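Local coordinates for protein beta-N-acetylglucosaminidase (Thermotoga maritima, PDB 3WO8) that probably hydrolyses terminal non-reducing N-acetyl-D-hexosamine residues from N-acetyl-beta-D-hexosaminides, as a dimeric glycoside hydrolase of family 3, at residues B[108-113]-B[159-164]. Numbering follows the deposited sequence.
Sequences RVAGKI and EGYLEG
Glu-163 OE1 lies over one face of the Arg-108 guanidinium, nearest NH1 at 3.1 Å, in a salt bridge that rests on charge alone, since no N-H points at the oxygen. The two side chains run side by side in the same direction, and the carboxylate stands nearly upright on the guanidinium, their planes 84° apart. Arginine suits this exposed margin because its long chain, extended from CG to NE, brings the guanidinium level with the carboxylate of Glu-163, while CG passes the CB of Glu-163.

Behind these exposed charges the backbones themselves meet. The short helix axes come within 6.8 Å at a crossing angle of -34°, an approach made possible by glycines on both sides: Gly-111 on one helix, Gly-160 and Gly-164 on the other. Gly-164 is the tightest point, where a CB would clash with the backbone of the facing helix. With no conventional hydrogen bond between the segments, two weak CA-H...O contacts follow from this closeness, Arg-108 CA to Gly-160 O at 3.3 Å and Lys-112 CA to Gly-164 O at 3.4 Å. Lys-112 also brings CD near that second carbonyl before its bent chain leads the ammonium away.

On the buried flank, Tyr-161 has CG anti to its carbonyl carbon (chi1 -75°), and its ring reaches back to the other helix, where CE1 meets the CB of Ala-110 at 4.1 Å. The small methyl leaves room for this broad ring, which also packs on Tyr-106 and Ser-107. Val-109 and Ile-113 instead pack on Ile-116 of the second subunit.

Four-residue spacing of Gly-160 and Gly-164 makes a GxxxG motif, here joining helices 100-117 and 147-164 in the helical layer around the TIM barrel of a family 3 glycoside hydrolase.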
loop_
_atom_site.group_PDB
_atom_site.type_symbol
_atom_site.label_atom_id
_atom_site.label_comp_id
_atom_site.label_asym_id
_atom_site.label_seq_id
_atom_site.Cartn_x
_atom_site.Cartn_y
_atom_site.Cartn_z
ATOM N N ARG B 108 14.543 -4.994 3.324
ATOM C CA ARG B 108 13.868 -5.969 4.173
ATOM C C ARG B 108 12.371 -5.656 4.331
ATOM O O ARG B 108 11.500 -6.573 4.206
ATOM C CB ARG B 108 14.537 -6.018 5.533
ATOM C CG ARG B 108 14.075 -7.158 6.443
ATOM C CD ARG B 108 14.603 -6.918 7.857
ATOM N NE ARG B 108 14.143 -7.905 8.841
ATOM C CZ ARG B 108 14.819 -8.276 9.942
ATOM N NH1 ARG B 108 14.289 -9.185 10.755
ATOM N NH2 ARG B 108 16.021 -7.765 10.246
ATOM N N VAL B 109 12.045 -4.387 4.591
ATOM C CA VAL B 109 10.629 -4.084 4.734
ATOM C C VAL B 109 9.945 -4.273 3.394
ATOM O O VAL B 109 8.808 -4.770 3.330
ATOM C CB VAL B 109 10.268 -2.688 5.350
ATOM C CG1 VAL B 109 11.387 -2.088 6.188
ATOM C CG2 VAL B 109 9.809 -1.696 4.312
ATOM N N ALA B 110 10.623 -3.875 2.322
ATOM C CA ALA B 110 10.058 -4.060 0.974
ATOM C C ALA B 110 9.851 -5.526 0.678
ATOM O O ALA B 110 8.776 -5.954 0.250
ATOM C CB ALA B 110 10.976 -3.469 -0.054
ATOM N N GLY B 111 10.888 -6.308 0.949
ATOM C CA GLY B 111 10.800 -7.756 0.837
ATOM C C GLY B 111 9.665 -8.381 1.650
ATOM O O GLY B 111 8.923 -9.254 1.144
ATOM N N LYS B 112 9.543 -7.970 2.910
ATOM C CA LYS B 112 8.589 -8.609 3.786
ATOM C C LYS B 112 7.167 -8.296 3.279
ATOM O O LYS B 112 6.295 -9.148 3.219
ATOM C CB LYS B 112 8.833 -8.178 5.245
ATOM C CG LYS B 112 8.085 -9.014 6.275
ATOM C CD LYS B 112 8.727 -10.389 6.539
ATOM C CE LYS B 112 7.890 -11.303 7.446
ATOM N NZ LYS B 112 6.521 -11.555 6.903
ATOM N N ILE B 113 6.955 -7.077 2.821
ATOM C CA ILE B 113 5.679 -6.751 2.208
ATOM C C ILE B 113 5.401 -7.497 0.877
ATOM O O ILE B 113 4.301 -7.972 0.626
ATOM C CB ILE B 113 5.554 -5.226 2.057
ATOM C CG1 ILE B 113 5.463 -4.603 3.474
ATOM C CG2 ILE B 113 4.305 -4.883 1.256
ATOM C CD1 ILE B 113 5.611 -3.091 3.466
ATOM N N GLU B 159 20.715 -8.864 0.665
ATOM C CA GLU B 159 20.520 -9.456 1.997
ATOM C C GLU B 159 19.145 -9.097 2.543
ATOM O O GLU B 159 18.395 -9.981 2.986
ATOM C CB GLU B 159 21.585 -8.961 2.985
ATOM C CG GLU B 159 22.987 -9.538 2.767
ATOM C CD GLU B 159 24.110 -8.716 3.408
ATOM O OE1 GLU B 159 23.820 -7.847 4.270
ATOM O OE2 GLU B 159 25.288 -8.936 3.033
ATOM N N GLY B 160 18.829 -7.793 2.492
ATOM C CA GLY B 160 17.519 -7.283 2.930
ATOM C C GLY B 160 16.351 -8.022 2.290
ATOM O O GLY B 160 15.474 -8.568 2.976
ATOM N N TYR B 161 16.359 -8.089 0.966
ATOM C CA TYR B 161 15.262 -8.710 0.259
ATOM C C TYR B 161 15.160 -10.191 0.614
ATOM O O TYR B 161 14.073 -10.755 0.682
ATOM C CB TYR B 161 15.439 -8.568 -1.255
ATOM C CG TYR B 161 15.152 -7.201 -1.856
ATOM C CD1 TYR B 161 13.858 -6.687 -1.902
ATOM C CD2 TYR B 161 16.177 -6.430 -2.421
ATOM C CE1 TYR B 161 13.601 -5.430 -2.465
ATOM C CE2 TYR B 161 15.925 -5.163 -2.975
ATOM C CZ TYR B 161 14.633 -4.669 -2.996
ATOM O OH TYR B 161 14.361 -3.445 -3.573
ATOM N N LEU B 162 16.283 -10.856 0.792
ATOM C CA LEU B 162 16.196 -12.289 1.124
ATOM C C LEU B 162 15.686 -12.471 2.541
ATOM O O LEU B 162 14.899 -13.385 2.797
ATOM C CB LEU B 162 17.532 -12.999 0.985
ATOM C CG LEU B 162 18.050 -13.053 -0.443
ATOM C CD1 LEU B 162 19.545 -12.740 -0.491
ATOM C CD2 LEU B 162 17.722 -14.420 -1.053
ATOM N N GLU B 163 16.129 -11.602 3.455
ATOM C CA GLU B 163 15.716 -11.712 4.838
ATOM C C GLU B 163 14.199 -11.586 4.812
ATOM O O GLU B 163 13.517 -12.351 5.467
ATOM C CB GLU B 163 16.350 -10.609 5.710
ATOM C CG GLU B 163 16.852 -11.018 7.106
ATOM C CD GLU B 163 15.869 -11.877 7.909
ATOM O OE1 GLU B 163 15.023 -11.301 8.641
ATOM O OE2 GLU B 163 15.960 -13.133 7.821
ATOM N N GLY B 164 13.682 -10.643 4.008
ATOM C CA GLY B 164 12.230 -10.356 3.941
ATOM C C GLY B 164 11.377 -11.435 3.286
ATOM O O GLY B 164 10.179 -11.588 3.574
#